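Local coordinates for protein STU0660 (Streptococcus thermophilus, PDB 3ZTH) that probably binds DNA as a large Csn2-family protein of the CRISPR immune system and carries bound magnesium, at residues V5-L15 with L30-L38. Numbering follows the deposited sequence.
Sequences VQHPYKERIEL and LKYYTWQIL
Ile13 sits at the apolar centre, where a beta-hairpin packs on a helix in this Csn2 protein, whose family is grouped with the P-loop NTPases. The hairpin belongs to the small antiparallel sheet. It pairs strands 2-5 and 13-16, and Val5 and Ile13 form a hydrogen-bonded pair. Helix residues 30-38 run across strand 13-15 at 76°. The CG1-CD1 arm of Ile13 touches Tyr33 and Leu30. Its CD1 meets the edge of the Tyr33 ring, 3.6 Å from CE2. The Ile13 and Leu30 side chains run alongside each other in opposite directions, with CG1 of Ile13 3.9 Å from CD1 of Leu30. The CG2 methyl of Ile13 lies 4.0 Å from Thr34 OG1. On one flank, Val5 CG1 packs 3.5 Å from Ile37 CG2. On another, Leu15 CD2 and Thr34 CG2 meet tip to tip at 3.7 Å. The Thr34 methyl lies anti to the backbone N, and OG1 turns back to bond Leu30 O at 2.8 Å. Leu30 O also accepts from Thr34 N, on the other face of its carbonyl plane. The hydroxyl is thus satisfied within the helix, beside apolar neighbours. Leu257 of the central sheet also touches Leu30 and Thr34, and Trp174 of the second subunit meets the Tyr33 ring.

Toward the hairpin turn the contact becomes polar. The His7 ring points its edge at the face of Tyr33, with the planes at 67°. His7 ND1 is buried there and has no hydrogen-bond partner in the model. Pro8 CD lies 3.4 Å from Tyr33 CZ. One side-chain hydrogen bond joins the two segments: Tyr33 OH donates to Gln6 O at 2.6 Å, tilted 27° from the carbonyl plane.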
loop_
_atom_site.group_PDB
_atom_site.type_symbol
_atom_site.label_atom_id
_atom_site.label_comp_id
_atom_site.label_asym_id
_atom_site.label_seq_id
_atom_site.Cartn_x
_atom_site.Cartn_y
_atom_site.Cartn_z
ATOM N N VAL A 5 -12.934 -25.196 27.376
ATOM C CA VAL A 5 -12.377 -24.918 26.060
ATOM C C VAL A 5 -12.719 -25.948 25.013
ATOM O O VAL A 5 -12.542 -27.154 25.215
ATOM C CB VAL A 5 -10.837 -24.784 26.135
ATOM C CG1 VAL A 5 -10.280 -24.324 24.792
ATOM C CG2 VAL A 5 -10.464 -23.805 27.237
ATOM N N GLN A 6 -13.187 -25.456 23.875
ATOM C CA GLN A 6 -13.560 -26.319 22.780
ATOM C C GLN A 6 -12.380 -27.081 22.188
ATOM O O GLN A 6 -11.310 -26.523 21.930
ATOM C CB GLN A 6 -14.233 -25.504 21.691
ATOM C CG GLN A 6 -15.106 -26.343 20.784
ATOM C CD GLN A 6 -15.974 -25.492 19.898
ATOM O OE1 GLN A 6 -16.542 -24.484 20.344
ATOM N NE2 GLN A 6 -16.097 -25.890 18.632
ATOM N N HIS A 7 -12.604 -28.370 21.971
ATOM C CA HIS A 7 -11.609 -29.261 21.401
ATOM C C HIS A 7 -12.168 -29.743 20.069
ATOM O O HIS A 7 -13.339 -30.093 19.975
ATOM C CB HIS A 7 -11.401 -30.456 22.324
ATOM C CG HIS A 7 -10.297 -31.368 21.892
ATOM N ND1 HIS A 7 -8.982 -31.167 22.251
ATOM C CD2 HIS A 7 -10.312 -32.486 21.128
ATOM C CE1 HIS A 7 -8.234 -32.123 21.730
ATOM N NE2 HIS A 7 -9.017 -32.937 21.044
ATOM N N PRO A 8 -11.334 -29.790 19.023
ATOM C CA PRO A 8 -11.799 -30.239 17.707
ATOM C C PRO A 8 -12.601 -31.545 17.632
ATOM O O PRO A 8 -13.530 -31.639 16.837
ATOM C CB PRO A 8 -10.513 -30.281 16.876
ATOM C CG PRO A 8 -9.446 -30.498 17.894
ATOM C CD PRO A 8 -9.881 -29.579 19.014
ATOM N N TYR A 9 -12.275 -32.555 18.430
ATOM C CA TYR A 9 -13.057 -33.786 18.334
ATOM C C TYR A 9 -13.418 -34.505 19.630
ATOM O O TYR A 9 -14.052 -35.562 19.604
ATOM C CB TYR A 9 -12.387 -34.775 17.365
ATOM C CG TYR A 9 -10.906 -34.554 17.117
ATOM C CD1 TYR A 9 -9.953 -34.822 18.107
ATOM C CD2 TYR A 9 -10.454 -34.094 15.876
ATOM C CE1 TYR A 9 -8.579 -34.638 17.863
ATOM C CE2 TYR A 9 -9.088 -33.904 15.620
ATOM C CZ TYR A 9 -8.156 -34.178 16.615
ATOM O OH TYR A 9 -6.810 -33.997 16.353
ATOM N N LYS A 10 -13.034 -33.932 20.764
ATOM C CA LYS A 10 -13.342 -34.540 22.048
ATOM C C LYS A 10 -14.096 -33.572 22.950
ATOM O O LYS A 10 -14.438 -32.459 22.547
ATOM C CB LYS A 10 -12.054 -34.977 22.740
ATOM C CG LYS A 10 -11.258 -36.023 21.983
ATOM C CD LYS A 10 -10.081 -36.482 22.821
ATOM C CE LYS A 10 -9.391 -37.695 22.221
ATOM N NZ LYS A 10 -8.331 -38.198 23.148
ATOM N N GLU A 11 -14.356 -34.003 24.173
ATOM C CA GLU A 11 -15.050 -33.163 25.135
ATOM C C GLU A 11 -14.234 -31.902 25.354
ATOM O O GLU A 11 -13.069 -31.833 24.983
ATOM C CB GLU A 11 -15.213 -33.902 26.464
ATOM C CG GLU A 11 -13.914 -34.510 26.978
ATOM C CD GLU A 11 -14.077 -35.200 28.313
ATOM O OE1 GLU A 11 -15.169 -35.104 28.918
ATOM O OE2 GLU A 11 -13.105 -35.840 28.762
ATOM N N ARG A 12 -14.844 -30.902 25.967
ATOM C CA ARG A 12 -14.144 -29.660 26.212
ATOM C C ARG A 12 -13.061 -29.845 27.260
ATOM O O ARG A 12 -13.171 -30.699 28.144
ATOM C CB ARG A 12 -15.139 -28.575 26.642
ATOM C CG ARG A 12 -15.920 -28.012 25.466
ATOM C CD ARG A 12 -17.164 -27.251 25.879
ATOM N NE ARG A 12 -17.857 -26.712 24.709
ATOM C CZ ARG A 12 -17.483 -25.614 24.060
ATOM N NH1 ARG A 12 -16.423 -24.930 24.477
ATOM N NH2 ARG A 12 -18.152 -25.207 22.986
ATOM N N ILE A 13 -11.993 -29.064 27.130
ATOM C CA ILE A 13 -10.897 -29.114 28.084
ATOM C C ILE A 13 -11.356 -28.263 29.257
ATOM O O ILE A 13 -11.646 -27.076 29.088
ATOM C CB ILE A 13 -9.606 -28.512 27.487
ATOM C CG1 ILE A 13 -9.188 -29.313 26.256
ATOM C CG2 ILE A 13 -8.489 -28.542 28.511
ATOM C CD1 ILE A 13 -8.971 -28.464 25.030
ATOM N N GLU A 14 -11.447 -28.880 30.434
ATOM C CA GLU A 14 -11.877 -28.181 31.645
ATOM C C GLU A 14 -10.703 -27.509 32.344
ATOM O O GLU A 14 -9.660 -28.116 32.551
ATOM C CB GLU A 14 -12.553 -29.151 32.622
ATOM C CG GLU A 14 -13.259 -28.463 33.785
ATOM C CD GLU A 14 -14.023 -29.435 34.658
ATOM O OE1 GLU A 14 -14.543 -30.427 34.103
ATOM O OE2 GLU A 14 -14.116 -29.207 35.888
ATOM N N LEU A 15 -10.892 -26.251 32.708
ATOM C CA LEU A 15 -9.866 -25.472 33.378
ATOM C C LEU A 15 -10.456 -24.737 34.586
ATOM O O LEU A 15 -11.403 -23.957 34.458
ATOM C CB LEU A 15 -9.294 -24.453 32.397
ATOM C CG LEU A 15 -7.943 -24.629 31.696
ATOM C CD1 LEU A 15 -7.593 -26.084 31.473
ATOM C CD2 LEU A 15 -8.015 -23.866 30.376
ATOM N N LEU A 30 -1.479 -30.995 24.143
ATOM C CA LEU A 30 -2.759 -30.502 24.610
ATOM C C LEU A 30 -2.577 -29.141 25.282
ATOM O O LEU A 30 -3.389 -28.239 25.082
ATOM C CB LEU A 30 -3.399 -31.509 25.576
ATOM C CG LEU A 30 -4.719 -31.065 26.216
ATOM C CD1 LEU A 30 -5.803 -30.932 25.164
ATOM C CD2 LEU A 30 -5.124 -32.073 27.276
ATOM N N LYS A 31 -1.516 -28.996 26.075
ATOM C CA LYS A 31 -1.247 -27.724 26.748
ATOM C C LYS A 31 -1.087 -26.652 25.689
ATOM O O LYS A 31 -1.638 -25.555 25.801
ATOM C CB LYS A 31 0.036 -27.792 27.604
ATOM C CG LYS A 31 -0.095 -28.689 28.839
ATOM C CD LYS A 31 1.031 -28.501 29.862
ATOM C CE LYS A 31 2.346 -29.073 29.381
ATOM N NZ LYS A 31 3.373 -28.983 30.447
ATOM N N TYR A 32 -0.352 -26.992 24.639
ATOM C CA TYR A 32 -0.111 -26.042 23.572
ATOM C C TYR A 32 -1.392 -25.650 22.863
ATOM O O TYR A 32 -1.609 -24.476 22.564
ATOM C CB TYR A 32 0.892 -26.607 22.565
ATOM C CG TYR A 32 1.384 -25.559 21.594
ATOM C CD1 TYR A 32 2.475 -24.755 21.913
ATOM C CD2 TYR A 32 0.745 -25.348 20.376
ATOM C CE1 TYR A 32 2.920 -23.768 21.047
ATOM C CE2 TYR A 32 1.179 -24.361 19.497
ATOM C CZ TYR A 32 2.273 -23.572 19.841
ATOM O OH TYR A 32 2.732 -22.597 18.979
ATOM N N TYR A 33 -2.231 -26.640 22.587
ATOM C CA TYR A 33 -3.497 -26.401 21.921
ATOM C C TYR A 33 -4.360 -25.485 22.785
ATOM O O TYR A 33 -4.990 -24.562 22.285
ATOM C CB TYR A 33 -4.236 -27.718 21.692
ATOM C CG TYR A 33 -5.649 -27.499 21.228
ATOM C CD1 TYR A 33 -5.923 -27.193 19.899
ATOM C CD2 TYR A 33 -6.712 -27.533 22.131
ATOM C CE1 TYR A 33 -7.233 -26.918 19.471
ATOM C CE2 TYR A 33 -8.022 -27.259 21.719
ATOM C CZ TYR A 33 -8.271 -26.952 20.386
ATOM O OH TYR A 33 -9.554 -26.692 19.969
ATOM N N THR A 34 -4.386 -25.759 24.083
ATOM C CA THR A 34 -5.170 -24.970 25.011
ATOM C C THR A 34 -4.669 -23.528 24.983
ATOM O O THR A 34 -5.470 -22.584 24.969
ATOM C CB THR A 34 -5.072 -25.547 26.424
ATOM O OG1 THR A 34 -5.451 -26.929 26.392
ATOM C CG2 THR A 34 -6.003 -24.810 27.368
ATOM N N TRP A 35 -3.346 -23.361 24.943
ATOM C CA TRP A 35 -2.757 -22.020 24.875
ATOM C C TRP A 35 -3.137 -21.315 23.565
ATOM O O TRP A 35 -3.468 -20.130 23.560
ATOM C CB TRP A 35 -1.222 -22.074 24.965
ATOM C CG TRP A 35 -0.610 -20.739 24.666
ATOM C CD1 TRP A 35 -0.610 -19.643 25.480
ATOM C CD2 TRP A 35 -0.062 -20.302 23.413
ATOM N NE1 TRP A 35 -0.112 -18.552 24.813
ATOM C CE2 TRP A 35 0.233 -18.923 23.544
ATOM C CE3 TRP A 35 0.202 -20.938 22.191
ATOM C CZ2 TRP A 35 0.779 -18.165 22.499
ATOM C CZ3 TRP A 35 0.746 -20.186 21.146
ATOM C CH2 TRP A 35 1.028 -18.811 21.309
ATOM N N GLN A 36 -3.079 -22.044 22.457
ATOM C CA GLN A 36 -3.391 -21.472 21.148
ATOM C C GLN A 36 -4.823 -20.951 21.074
ATOM O O GLN A 36 -5.078 -19.886 20.522
ATOM C CB GLN A 36 -3.156 -22.521 20.053
ATOM C CG GLN A 36 -3.275 -22.005 18.618
ATOM C CD GLN A 36 -2.205 -20.979 18.264
ATOM O OE1 GLN A 36 -2.415 -19.769 18.416
ATOM N NE2 GLN A 36 -1.045 -21.460 17.805
ATOM N N ILE A 37 -5.756 -21.716 21.621
ATOM C CA ILE A 37 -7.156 -21.319 21.619
ATOM C C ILE A 37 -7.343 -20.104 22.522
ATOM O O ILE A 37 -7.981 -19.124 22.139
ATOM C CB ILE A 37 -8.057 -22.445 22.156
ATOM C CG1 ILE A 37 -8.045 -23.641 21.204
ATOM C CG2 ILE A 37 -9.460 -21.919 22.339
ATOM C CD1 ILE A 37 -8.761 -23.376 19.873
ATOM N N LEU A 38 -6.799 -20.182 23.731
ATOM C CA LEU A 38 -6.909 -19.089 24.686
ATOM C C LEU A 38 -6.458 -17.751 24.104
ATOM O O LEU A 38 -7.174 -16.749 24.172
ATOM C CB LEU A 38 -6.085 -19.407 25.931
ATOM C CG LEU A 38 -6.760 -20.303 26.962
ATOM C CD1 LEU A 38 -5.754 -20.754 27.997
ATOM C CD2 LEU A 38 -7.885 -19.535 27.615
#